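Local coordinates for 1,3-alpha-isomaltosidase (Kribbella flavida DSM 17836, PDB 5X3I), which hydrolyses the alpha-1,3-glucosidic linkages of the cyclic tetrasaccharide cyclobis-(1-6)-alpha-nigerosyl inside the cell, yielding isomaltose, at residues Arg40-Pro45 with Glu49-Gly54; Glu209-Gln214 with Ala567-Pro572; Leu313-Met318 with Lys376-Glu381; Gly417-Val420 with Thr426-Arg429; Ala582-Ala587 with Glu724-Tyr729. The protein carries 1 engineered substitution. All blocks are in the same frame, centred on the assembly; numbering follows the deposited sequence.

Contact 1. Residues Arg40-Pro45 with Glu49-Gly54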
# COMPACT_ATOMS: atom_id res chain seq x y z
N ARG A 40 24.63 -12.65 5.41
CA ARG A 40 24.61 -14.10 5.37
C ARG A 40 23.37 -14.57 4.61
O ARG A 40 22.25 -14.20 4.96
CB ARG A 40 24.63 -14.65 6.79
CG ARG A 40 24.53 -16.14 6.89
CD ARG A 40 24.81 -16.61 8.29
NE ARG A 40 23.69 -16.42 9.20
CZ ARG A 40 23.78 -15.85 10.39
NH1 ARG A 40 24.95 -15.39 10.81
NH2 ARG A 40 22.72 -15.74 11.16
N VAL A 41 23.58 -15.33 3.54
CA VAL A 41 22.48 -15.86 2.73
C VAL A 41 22.42 -17.38 2.69
O VAL A 41 23.35 -18.02 2.20
CB VAL A 41 22.57 -15.35 1.29
CG1 VAL A 41 21.35 -15.80 0.51
CG2 VAL A 41 22.70 -13.84 1.27
N PRO A 42 21.34 -17.98 3.20
CA PRO A 42 20.24 -17.35 3.92
C PRO A 42 20.67 -16.99 5.32
O PRO A 42 21.69 -17.48 5.79
CB PRO A 42 19.16 -18.43 3.94
CG PRO A 42 19.91 -19.69 3.87
CD PRO A 42 21.08 -19.41 2.98
N VAL A 43 19.91 -16.12 5.97
CA VAL A 43 20.21 -15.73 7.33
C VAL A 43 20.03 -16.93 8.26
O VAL A 43 20.82 -17.13 9.17
CB VAL A 43 19.32 -14.57 7.79
CG1 VAL A 43 19.66 -14.17 9.20
CG2 VAL A 43 19.49 -13.39 6.85
N LEU A 44 18.99 -17.72 8.00
CA LEU A 44 18.72 -18.93 8.78
C LEU A 44 18.73 -20.17 7.88
O LEU A 44 17.69 -20.59 7.38
CB LEU A 44 17.38 -18.82 9.51
CG LEU A 44 16.96 -19.99 10.40
CD1 LEU A 44 17.94 -20.17 11.53
CD2 LEU A 44 15.56 -19.77 10.94
N PRO A 45 19.91 -20.76 7.67
CA PRO A 45 20.02 -21.92 6.78
C PRO A 45 19.43 -23.17 7.41
O PRO A 45 19.48 -23.31 8.63
CB PRO A 45 21.53 -22.08 6.58
CG PRO A 45 22.15 -20.86 7.18
CD PRO A 45 21.21 -20.38 8.23
N GLU A 49 22.18 -27.31 4.46
CA GLU A 49 22.34 -26.27 3.46
C GLU A 49 23.67 -25.57 3.62
O GLU A 49 24.11 -25.32 4.73
CB GLU A 49 21.21 -25.23 3.56
CG GLU A 49 19.89 -25.65 2.96
CD GLU A 49 18.90 -24.49 2.89
OE1 GLU A 49 17.99 -24.54 2.03
OE2 GLU A 49 19.03 -23.53 3.68
N PRO A 50 24.31 -25.25 2.49
CA PRO A 50 25.48 -24.37 2.53
C PRO A 50 25.02 -22.94 2.82
O PRO A 50 23.83 -22.65 2.69
CB PRO A 50 26.06 -24.50 1.13
CG PRO A 50 24.88 -24.80 0.28
CD PRO A 50 23.97 -25.65 1.12
N VAL A 51 25.93 -22.07 3.21
CA VAL A 51 25.57 -20.69 3.40
C VAL A 51 26.53 -19.78 2.67
O VAL A 51 27.73 -20.05 2.58
CB VAL A 51 25.51 -20.32 4.90
CG1 VAL A 51 26.88 -20.30 5.52
CG2 VAL A 51 24.85 -18.99 5.08
N LEU A 52 26.00 -18.72 2.08
CA LEU A 52 26.83 -17.74 1.40
C LEU A 52 27.13 -16.59 2.35
O LEU A 52 26.22 -16.03 2.96
CB LEU A 52 26.14 -17.24 0.14
CG LEU A 52 26.97 -16.41 -0.83
CD1 LEU A 52 28.20 -17.18 -1.28
CD2 LEU A 52 26.13 -16.02 -2.03
N LEU A 53 28.41 -16.27 2.50
CA LEU A 53 28.81 -15.17 3.35
C LEU A 53 29.33 -14.02 2.52
O LEU A 53 30.34 -14.14 1.84
CB LEU A 53 29.89 -15.63 4.34
CG LEU A 53 29.52 -16.76 5.29
CD1 LEU A 53 30.74 -17.19 6.10
CD2 LEU A 53 28.39 -16.35 6.22
N GLY A 54 28.60 -12.91 2.53
CA GLY A 54 29.09 -11.69 1.91
C GLY A 54 29.78 -10.78 2.90
O GLY A 54 29.48 -10.79 4.09
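Val51 and Arg40 make the tight side of this contact: the CG2 methyl of Val51 sits 3.4 Å from Arg40 CG and also 3.4 Å from Val41 O. Pro45 joins them, with Pro45 CG 3.9 Å from Val51 CG2, and Leu53 lies alongside the arginine stem, with Leu53 CD2 3.9 Å from Arg40 CG. Arg40 CG is anti to the backbone N (chi1 176°), and a bend at chi3 (78°) turns the guanidinium back over its own segment, where NE and NH2 grip the single atom Val43 O side-on, in the guanidinium plane. NH1 goes on to Tyr121 OH. The backbones form a short antiparallel hairpin: Val41 and Leu52 are a hydrogen-bonded pair, Val41 N to Leu52 O at 2.8 Å and Leu52 N to Val41 O at 2.7 Å. Strand 52-56 is the middle strand of a three-stranded sheet in the N-terminal domain, flanked by 40-41 and 107-111. Cutting Arg40 back to an alanine is likely to leave Val43 O without its two donors and Tyr121 OH without NH1, and to open a gap beside Val51 and Leu53. The other face of the hairpin is looser. There Val41 and the exposed Leu52 meet only at their bases, CB to CB 4.2 Å. The peptide bond before Pro42 is cis; toward the turn, Glu49 reaches back past Pro42 CG, its OE2 3.9 Å away and hydrogen-bonded to Leu46 N.

Contact 2. Residues Glu209-Gln214 with Ala567-Pro572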
# COMPACT_ATOMS: atom_id res chain seq x y z
N GLU A 209 7.20 -1.43 -0.22
CA GLU A 209 6.97 -0.53 -1.32
C GLU A 209 7.64 -1.09 -2.55
O GLU A 209 8.84 -1.02 -2.71
CB GLU A 209 7.53 0.87 -1.04
CG GLU A 209 7.41 1.76 -2.29
CD GLU A 209 8.30 3.00 -2.30
OE1 GLU A 209 9.05 3.25 -1.34
OE2 GLU A 209 8.22 3.74 -3.28
N GLN A 210 6.82 -1.58 -3.46
CA GLN A 210 7.27 -2.05 -4.75
C GLN A 210 6.94 -0.95 -5.74
O GLN A 210 5.77 -0.64 -5.95
CB GLN A 210 6.60 -3.36 -5.12
CG GLN A 210 6.76 -3.77 -6.57
CD GLN A 210 8.20 -3.86 -7.00
OE1 GLN A 210 9.02 -4.47 -6.32
NE2 GLN A 210 8.53 -3.22 -8.11
N TYR A 211 7.93 -0.32 -6.35
CA TYR A 211 7.69 0.83 -7.20
C TYR A 211 7.29 0.40 -8.60
O TYR A 211 8.10 0.10 -9.40
CB TYR A 211 8.91 1.72 -7.24
CG TYR A 211 8.84 2.85 -8.22
CD1 TYR A 211 7.87 3.82 -8.14
CD2 TYR A 211 9.74 2.94 -9.24
CE1 TYR A 211 7.82 4.85 -9.05
CE2 TYR A 211 9.69 3.94 -10.16
CZ TYR A 211 8.73 4.90 -10.06
OH TYR A 211 8.73 5.86 -10.96
N LYS A 212 5.99 0.32 -8.82
CA LYS A 212 5.36 -0.09 -10.06
C LYS A 212 5.41 -1.62 -10.26
O LYS A 212 6.10 -2.30 -9.57
CB LYS A 212 5.92 0.67 -11.26
CG LYS A 212 6.09 2.16 -11.04
CD LYS A 212 6.20 2.92 -12.34
CE LYS A 212 7.60 2.86 -12.86
NZ LYS A 212 7.75 3.60 -14.10
N ALA A 213 4.71 -2.14 -11.25
CA ALA A 213 4.78 -3.55 -11.57
C ALA A 213 4.44 -4.43 -10.37
O ALA A 213 5.05 -5.44 -10.16
CB ALA A 213 6.16 -3.91 -12.09
N GLN A 214 3.50 -4.01 -9.56
CA GLN A 214 3.15 -4.77 -8.35
C GLN A 214 2.63 -6.16 -8.70
O GLN A 214 2.96 -7.15 -8.05
CB GLN A 214 2.11 -4.06 -7.47
CG GLN A 214 2.59 -2.79 -6.78
CD GLN A 214 2.41 -1.59 -7.66
OE1 GLN A 214 1.77 -1.68 -8.70
NE2 GLN A 214 2.96 -0.45 -7.25
N ALA A 567 -5.45 5.46 -15.22
CA ALA A 567 -4.53 5.36 -16.36
C ALA A 567 -3.05 5.64 -16.02
O ALA A 567 -2.27 5.92 -16.91
CB ALA A 567 -4.98 6.30 -17.47
N GLY A 568 -2.68 5.54 -14.74
CA GLY A 568 -1.30 5.53 -14.29
C GLY A 568 -0.68 6.91 -14.10
O GLY A 568 -0.99 7.83 -14.87
N PHE A 569 0.22 7.07 -13.13
CA PHE A 569 0.88 8.37 -12.98
C PHE A 569 2.30 8.49 -13.55
O PHE A 569 2.83 9.59 -13.64
CB PHE A 569 0.86 8.78 -11.48
CG PHE A 569 2.07 8.35 -10.67
CD1 PHE A 569 2.55 9.17 -9.65
CD2 PHE A 569 2.69 7.12 -10.85
CE1 PHE A 569 3.66 8.81 -8.87
CE2 PHE A 569 3.80 6.75 -10.09
CZ PHE A 569 4.28 7.59 -9.09
N SER A 570 2.88 7.38 -14.00
CA SER A 570 4.32 7.36 -14.26
C SER A 570 4.62 7.21 -15.74
O SER A 570 3.92 6.51 -16.44
CB SER A 570 5.01 6.24 -13.48
OG SER A 570 6.42 6.30 -13.63
N GLY A 571 5.67 7.89 -16.20
CA GLY A 571 6.08 7.82 -17.58
C GLY A 571 5.33 8.78 -18.49
O GLY A 571 4.63 9.67 -18.00
N PRO A 572 5.47 8.62 -19.81
CA PRO A 572 4.79 9.48 -20.77
C PRO A 572 3.28 9.50 -20.54
O PRO A 572 2.72 8.53 -20.05
CB PRO A 572 5.13 8.85 -22.12
CG PRO A 572 6.42 8.14 -21.89
CD PRO A 572 6.34 7.63 -20.47
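Lys212 and Ser570 meet because two torsions aim them at each other: the lysine chain bends at chi3 (-82°), and Ser570 holds OG anti to its own backbone N (chi1 -174°), extended toward the lysine. Lys212 NZ then donates to Ser570 OG at 3.0 Å, while Lys212 CD rests 3.7 Å from Ser570 CB. Lower down the chain, Lys212 CG lies over the centre of the Tyr211 ring, 3.7 Å above its plane, and the two neighbours thus reach the other segment as a layered pair. Tyr211 and Phe569 meet edge against edge, the ring atoms Tyr211 CE1 and Phe569 CZ being 4.5 Å apart. The polar ends have stronger partners outside: Lys212 makes a salt bridge with Asp538, and Glu597 takes Tyr211 OH on one carboxylate oxygen and Ser570 OG on the other. A methionine in place of Lys212 would probably leave Asp538 without its charge partner and Ser570 OG without this donor. The contact joins a loop of the galactose mutarotase-like domain to the loop after barrel strand 562-565, beside the active site. Phe569 packs against His595 and lies about 3 Å, side chain to side chain, from Asp536, the inferred proton donor. Lys212 is likely to offset the charge of Asp538, while Glu597 draws the tyrosine and serine hydroxyls together, so the two loops are tied through shared polar partners beside the catalytic pocket.

Contact 3. Residues Leu313-Met318 with Lys376-Glu381; sequences LVTARM and KAMIDE
Met378 alone carries segment 376-381 across to Val314 and Thr315 of the neighbouring helix. Before it in sequence, Lys376 stays on its own helix, its NZ closing a salt bridge one turn on with Asp380 OD2 at 2.9 Å, through the syn lone pair of that oxygen. Then comes Met378: CG runs anti to the backbone N (chi1 176°), and the chain stays extended as far as the sulphur. On the way Met378 CG passes Thr315 CG2 at 3.8 Å, the two side chains crossing at a slant. Further out Met378 SD lies 4.0 Å from Val314 CG1, here at about a right angle. Helices 311-323 and 375-384 are successive members of the TIM barrel's outer layer, one leading from strand 302-304 to strand 330-333, the other coming before strand 388-393. Ile333, on the strand between them, touches both Val314 and Met378, and Trp372 adds a second shared neighbour. Thr315 presents its methyl to the methionine while OG1 turns to its own helix, bonding to Gln311 O and Gln312 O. Asp380 follows as the lysine's mate, and Glu381 closes the segment with a salt bridge to Arg385, just past the end of the helix.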
# COMPACT_ATOMS: atom_id res chain seq x y z
N LEU A 313 0.17 27.73 -9.68
CA LEU A 313 -0.12 26.53 -10.46
C LEU A 313 -1.40 25.82 -10.01
O LEU A 313 -2.23 25.44 -10.83
CB LEU A 313 1.06 25.56 -10.41
CG LEU A 313 2.24 25.95 -11.31
CD1 LEU A 313 3.51 25.19 -10.93
CD2 LEU A 313 1.90 25.71 -12.78
N VAL A 314 -1.57 25.63 -8.70
CA VAL A 314 -2.76 24.98 -8.19
C VAL A 314 -3.99 25.78 -8.61
O VAL A 314 -4.95 25.23 -9.12
CB VAL A 314 -2.75 24.84 -6.65
CG1 VAL A 314 -4.12 24.42 -6.17
CG2 VAL A 314 -1.69 23.84 -6.20
N THR A 315 -3.94 27.10 -8.45
CA THR A 315 -5.09 27.90 -8.82
C THR A 315 -5.30 27.85 -10.34
O THR A 315 -6.44 27.76 -10.79
CB THR A 315 -4.98 29.37 -8.30
OG1 THR A 315 -3.84 30.02 -8.85
CG2 THR A 315 -4.87 29.39 -6.79
N ALA A 316 -4.23 27.82 -11.13
CA ALA A 316 -4.38 27.72 -12.59
C ALA A 316 -5.06 26.42 -13.02
O ALA A 316 -5.98 26.44 -13.84
CB ALA A 316 -3.04 27.84 -13.29
N ARG A 317 -4.60 25.29 -12.48
CA ARG A 317 -5.16 23.99 -12.82
C ARG A 317 -6.64 23.89 -12.41
O ARG A 317 -7.45 23.35 -13.16
CB ARG A 317 -4.34 22.86 -12.16
CG ARG A 317 -2.87 22.74 -12.64
CD ARG A 317 -2.71 22.34 -14.11
NE ARG A 317 -1.30 22.36 -14.50
CZ ARG A 317 -0.67 23.43 -14.98
NH1 ARG A 317 -1.34 24.56 -15.16
NH2 ARG A 317 0.62 23.37 -15.27
N MET A 318 -6.98 24.40 -11.23
CA MET A 318 -8.37 24.35 -10.78
C MET A 318 -9.24 25.33 -11.59
O MET A 318 -10.39 25.04 -11.88
CB MET A 318 -8.48 24.64 -9.29
CG MET A 318 -7.85 23.58 -8.38
SD MET A 318 -8.53 21.92 -8.61
CE MET A 318 -7.33 21.20 -9.72
N LYS A 376 -4.15 30.72 2.75
CA LYS A 376 -5.51 30.78 3.28
C LYS A 376 -6.49 31.30 2.23
O LYS A 376 -7.59 30.78 2.10
CB LYS A 376 -5.58 31.65 4.54
CG LYS A 376 -7.01 31.85 5.06
CD LYS A 376 -7.06 32.52 6.43
CE LYS A 376 -8.48 33.05 6.74
NZ LYS A 376 -9.55 32.02 6.54
N ALA A 377 -6.09 32.32 1.48
CA ALA A 377 -6.95 32.85 0.43
C ALA A 377 -7.19 31.81 -0.65
O ALA A 377 -8.30 31.67 -1.14
CB ALA A 377 -6.34 34.12 -0.18
N MET A 378 -6.15 31.07 -1.02
CA MET A 378 -6.30 30.00 -2.01
C MET A 378 -7.32 28.97 -1.54
O MET A 378 -8.23 28.60 -2.27
CB MET A 378 -4.95 29.32 -2.29
CG MET A 378 -5.06 28.14 -3.24
SD MET A 378 -3.57 27.13 -3.34
CE MET A 378 -3.40 26.60 -1.66
N ILE A 379 -7.17 28.52 -0.30
CA ILE A 379 -8.02 27.48 0.25
C ILE A 379 -9.45 27.99 0.44
O ILE A 379 -10.40 27.27 0.18
CB ILE A 379 -7.46 26.93 1.58
CG1 ILE A 379 -6.14 26.21 1.34
CG2 ILE A 379 -8.45 25.98 2.25
CD1 ILE A 379 -5.39 25.87 2.62
N ASP A 380 -9.59 29.23 0.89
CA ASP A 380 -10.92 29.81 1.05
C ASP A 380 -11.65 29.84 -0.30
O ASP A 380 -12.81 29.48 -0.38
CB ASP A 380 -10.84 31.20 1.67
CG ASP A 380 -10.44 31.16 3.14
OD1 ASP A 380 -10.37 30.06 3.72
OD2 ASP A 380 -10.19 32.24 3.72
N GLU A 381 -10.95 30.24 -1.36
CA GLU A 381 -11.58 30.26 -2.68
C GLU A 381 -11.97 28.86 -3.15
O GLU A 381 -13.07 28.67 -3.65
CB GLU A 381 -10.68 30.92 -3.73
CG GLU A 381 -11.25 30.85 -5.17
CD GLU A 381 -12.60 31.58 -5.34
OE1 GLU A 381 -12.96 32.43 -4.51
OE2 GLU A 381 -13.31 31.29 -6.33

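Contact 4. Residues Gly417-Val420 with Thr426-Arg429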
# COMPACT_ATOMS: atom_id res chain seq x y z
N GLY A 417 12.62 10.92 22.89
CA GLY A 417 12.16 9.57 22.64
C GLY A 417 10.99 9.43 21.68
O GLY A 417 10.12 8.60 21.89
N HIS A 418 10.96 10.25 20.63
CA HIS A 418 9.89 10.21 19.64
C HIS A 418 10.26 9.38 18.40
O HIS A 418 9.46 9.28 17.48
CB HIS A 418 9.50 11.62 19.21
CG HIS A 418 8.87 12.44 20.29
ND1 HIS A 418 7.79 12.00 21.03
CD2 HIS A 418 9.16 13.68 20.75
CE1 HIS A 418 7.45 12.93 21.90
NE2 HIS A 418 8.27 13.95 21.75
N ALA A 419 11.47 8.85 18.37
CA ALA A 419 11.94 8.12 17.19
C ALA A 419 11.92 6.60 17.39
O ALA A 419 12.24 6.11 18.47
CB ALA A 419 13.35 8.56 16.82
N VAL A 420 11.55 5.89 16.34
CA VAL A 420 11.67 4.44 16.31
C VAL A 420 13.15 4.09 16.51
O VAL A 420 14.01 4.74 15.94
CB VAL A 420 11.15 3.84 14.99
CG1 VAL A 420 11.41 2.33 14.93
CG2 VAL A 420 9.66 4.13 14.82
N THR A 426 20.06 3.45 19.55
CA THR A 426 20.16 4.59 18.63
C THR A 426 18.90 4.68 17.76
O THR A 426 18.17 3.70 17.63
CB THR A 426 21.39 4.48 17.71
OG1 THR A 426 21.23 3.37 16.82
CG2 THR A 426 22.70 4.33 18.52
N ALA A 427 18.65 5.84 17.18
CA ALA A 427 17.45 6.02 16.36
C ALA A 427 17.59 5.32 15.02
O ALA A 427 18.64 5.37 14.38
CB ALA A 427 17.17 7.51 16.14
N TYR A 428 16.53 4.65 14.60
CA TYR A 428 16.49 4.02 13.29
C TYR A 428 16.63 5.06 12.18
O TYR A 428 16.03 6.12 12.26
CB TYR A 428 15.19 3.24 13.10
CG TYR A 428 15.02 2.69 11.71
CD1 TYR A 428 15.78 1.61 11.28
CD2 TYR A 428 14.11 3.25 10.83
CE1 TYR A 428 15.62 1.10 10.02
CE2 TYR A 428 13.95 2.75 9.56
CZ TYR A 428 14.71 1.67 9.16
OH TYR A 428 14.56 1.17 7.90
N ARG A 429 17.40 4.76 11.16
CA ARG A 429 17.55 5.58 9.99
C ARG A 429 17.05 4.93 8.73
O ARG A 429 17.38 3.83 8.41
CB ARG A 429 18.99 5.98 9.78
CG ARG A 429 19.75 6.38 11.01
CD ARG A 429 19.36 7.69 11.57
NE ARG A 429 19.86 8.79 10.79
CZ ARG A 429 20.98 9.44 11.05
NH1 ARG A 429 21.69 9.05 12.06
NH2 ARG A 429 21.39 10.45 10.33
O HOH W 1 13.73 6.70 13.77
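Tyr428 and Val420 are joined by one direct backbone bond, Tyr428 N to Val420 O at 2.9 Å, with an N-H...O angle of 163°. Val420 O also lies 3.7 Å from Ala427 CA and 3.4 Å from Tyr428 CB. Water supplies the second polar link: one molecule bridges Val420 O, at 2.9 Å, and Tyr428 O, at 2.8 Å. Val420 O thus has both a peptide N-H and a water beside it. Both segments belong to the long excursion between barrel strands 388-393 and 467-470 of the TIM-barrel domain, after helix 404-415. Neither is a regular strand, and their nearest pairs, Ala419 with Ala427 and Val420 with Tyr428, advance together along the chain, unlike the pairs of an antiparallel hairpin. The apolar contacts are small. The methyls of Ala419 and Ala427 touch at CB to CB 4.0 Å, and Val420 CG1 lies 4.3 Å from Tyr428 CB. Beyond CB the tyrosine leaves this neighbourhood: CG anti to the backbone N (chi1 174°) carries the ring away from Val420. Its hydroxyl is hydrogen-bonded to His475 O and Trp477 N, in the stretch just past Glu474, which by similarity belongs to the active site; the side chains of Tyr428 and Glu474 are about 9 Å apart. Val420, for its part, packs on Tyr483 and is tied through its backbone to Met440.

Contact 5. Residues Ala582-Ala587 with Glu724-Tyr729; sequences AAAASA and EVVPVY
Val726 lays its CG1 methyl over one face of the flat peptide group that joins Ala584 to Ala585, 3.8 Å from Ala584 O. With chi1 at 50° this methyl stands between the backbone N and the carbonyl carbon of Val726, and from there Val726 CG1 also meets Ala584 CB at 4.0 Å. Ala585 N, the other end of that peptide group, is 4.5 Å from Val726 CG1. A second flat group lies within the helix: Ser586 OG comes to Ala582 O at 2.8 Å from above the carbonyl plane, 44° out of it, while Ser586 N bonds to that oxygen in the usual helical way. Ser586 OG also pairs with Trp564 NE1. Helix 576-586 belongs to the outer layer of the TIM barrel, and segment 724-729 leads into strand 728-731 of the C-terminal beta domain, making this one of the points where the two domains rest on each other. Phe629 of helix 622-650 packs on Ala584, and Pro685 packs on Ala585. With only a methyl on Ala584, Val726 reaches the helix backbone itself. The interface here is wholly buried and apolar in its side chains, holding by close fit, without charge or polar bonding between the segments.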
# COMPACT_ATOMS: atom_id res chain seq x y z
N ALA A 582 -9.90 4.02 -18.80
CA ALA A 582 -9.63 4.11 -17.37
C ALA A 582 -10.61 5.06 -16.69
O ALA A 582 -11.20 4.73 -15.68
CB ALA A 582 -8.21 4.58 -17.12
N ALA A 583 -10.78 6.25 -17.27
CA ALA A 583 -11.65 7.26 -16.69
C ALA A 583 -13.08 6.75 -16.57
O ALA A 583 -13.72 6.95 -15.55
CB ALA A 583 -11.61 8.54 -17.52
N ALA A 584 -13.57 6.08 -17.61
CA ALA A 584 -14.95 5.59 -17.60
C ALA A 584 -15.18 4.56 -16.51
O ALA A 584 -16.16 4.64 -15.78
CB ALA A 584 -15.32 5.01 -18.95
N ALA A 585 -14.28 3.59 -16.39
CA ALA A 585 -14.41 2.57 -15.35
C ALA A 585 -14.28 3.19 -13.97
O ALA A 585 -14.98 2.80 -13.04
CB ALA A 585 -13.36 1.45 -15.54
N SER A 586 -13.39 4.16 -13.84
CA SER A 586 -13.11 4.76 -12.53
C SER A 586 -14.29 5.56 -11.98
O SER A 586 -14.48 5.63 -10.77
CB SER A 586 -11.87 5.64 -12.62
OG SER A 586 -10.73 4.86 -12.92
N ALA A 587 -15.08 6.13 -12.88
CA ALA A 587 -16.32 6.82 -12.50
C ALA A 587 -17.29 5.88 -11.77
O ALA A 587 -18.22 6.31 -11.09
CB ALA A 587 -16.98 7.41 -13.74
N GLU A 724 -17.44 6.37 -25.27
CA GLU A 724 -18.32 7.02 -24.31
C GLU A 724 -19.08 6.00 -23.47
O GLU A 724 -19.88 6.37 -22.62
CB GLU A 724 -19.31 7.95 -25.02
CG GLU A 724 -20.36 7.25 -25.86
CD GLU A 724 -20.01 7.24 -27.34
OE1 GLU A 724 -20.93 7.03 -28.15
OE2 GLU A 724 -18.82 7.45 -27.69
N VAL A 725 -18.82 4.72 -23.70
CA VAL A 725 -19.54 3.67 -22.99
C VAL A 725 -18.60 2.70 -22.26
O VAL A 725 -17.58 2.29 -22.80
CB VAL A 725 -20.43 2.87 -23.98
CG1 VAL A 725 -20.79 1.49 -23.44
CG2 VAL A 725 -21.68 3.65 -24.33
N VAL A 726 -18.95 2.38 -21.02
CA VAL A 726 -18.42 1.20 -20.37
C VAL A 726 -19.66 0.42 -19.98
O VAL A 726 -20.63 1.01 -19.52
CB VAL A 726 -17.55 1.52 -19.11
CG1 VAL A 726 -18.26 2.48 -18.15
CG2 VAL A 726 -17.16 0.25 -18.37
N PRO A 727 -19.64 -0.91 -20.17
CA PRO A 727 -20.87 -1.65 -19.89
C PRO A 727 -21.24 -1.60 -18.43
O PRO A 727 -20.43 -1.90 -17.56
CB PRO A 727 -20.52 -3.08 -20.34
CG PRO A 727 -19.49 -2.90 -21.39
CD PRO A 727 -18.66 -1.72 -20.92
N VAL A 728 -22.49 -1.22 -18.17
CA VAL A 728 -23.03 -1.09 -16.83
C VAL A 728 -24.48 -1.56 -16.88
O VAL A 728 -25.22 -1.20 -17.78
CB VAL A 728 -22.98 0.36 -16.31
CG1 VAL A 728 -23.73 0.50 -14.99
CG2 VAL A 728 -21.56 0.84 -16.17
N TYR A 729 -24.87 -2.35 -15.89
CA TYR A 729 -26.21 -2.89 -15.87
C TYR A 729 -26.81 -2.69 -14.50
O TYR A 729 -26.13 -2.81 -13.49
CB TYR A 729 -26.20 -4.38 -16.25
CG TYR A 729 -25.67 -4.60 -17.65
CD1 TYR A 729 -26.53 -4.61 -18.74
CD2 TYR A 729 -24.32 -4.77 -17.88
CE1 TYR A 729 -26.06 -4.79 -20.02
CE2 TYR A 729 -23.84 -4.96 -19.16
CZ TYR A 729 -24.71 -4.97 -20.22
OH TYR A 729 -24.24 -5.15 -21.49

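Contacts 3, 4 and 5 are buried, contacts 1 and 2 only partly so. Contact 1 is a hairpin of the N-terminal domain, with its centre about 56 Å from that of contact 3 and across the chain's middle from it. Contacts 3 and 4 stay inside the TIM barrel domain, one in its helical shell with apolar side chains, the other between irregular loops held by a backbone hydrogen bond and a water. Contacts 2 and 5 both tie the barrel to another domain, but by opposite chemistry: ionic and hydroxyl groups near the active site in one, methyls in the other. They also touch, Ala567 N lying 3.5 Å from Ala582 CB.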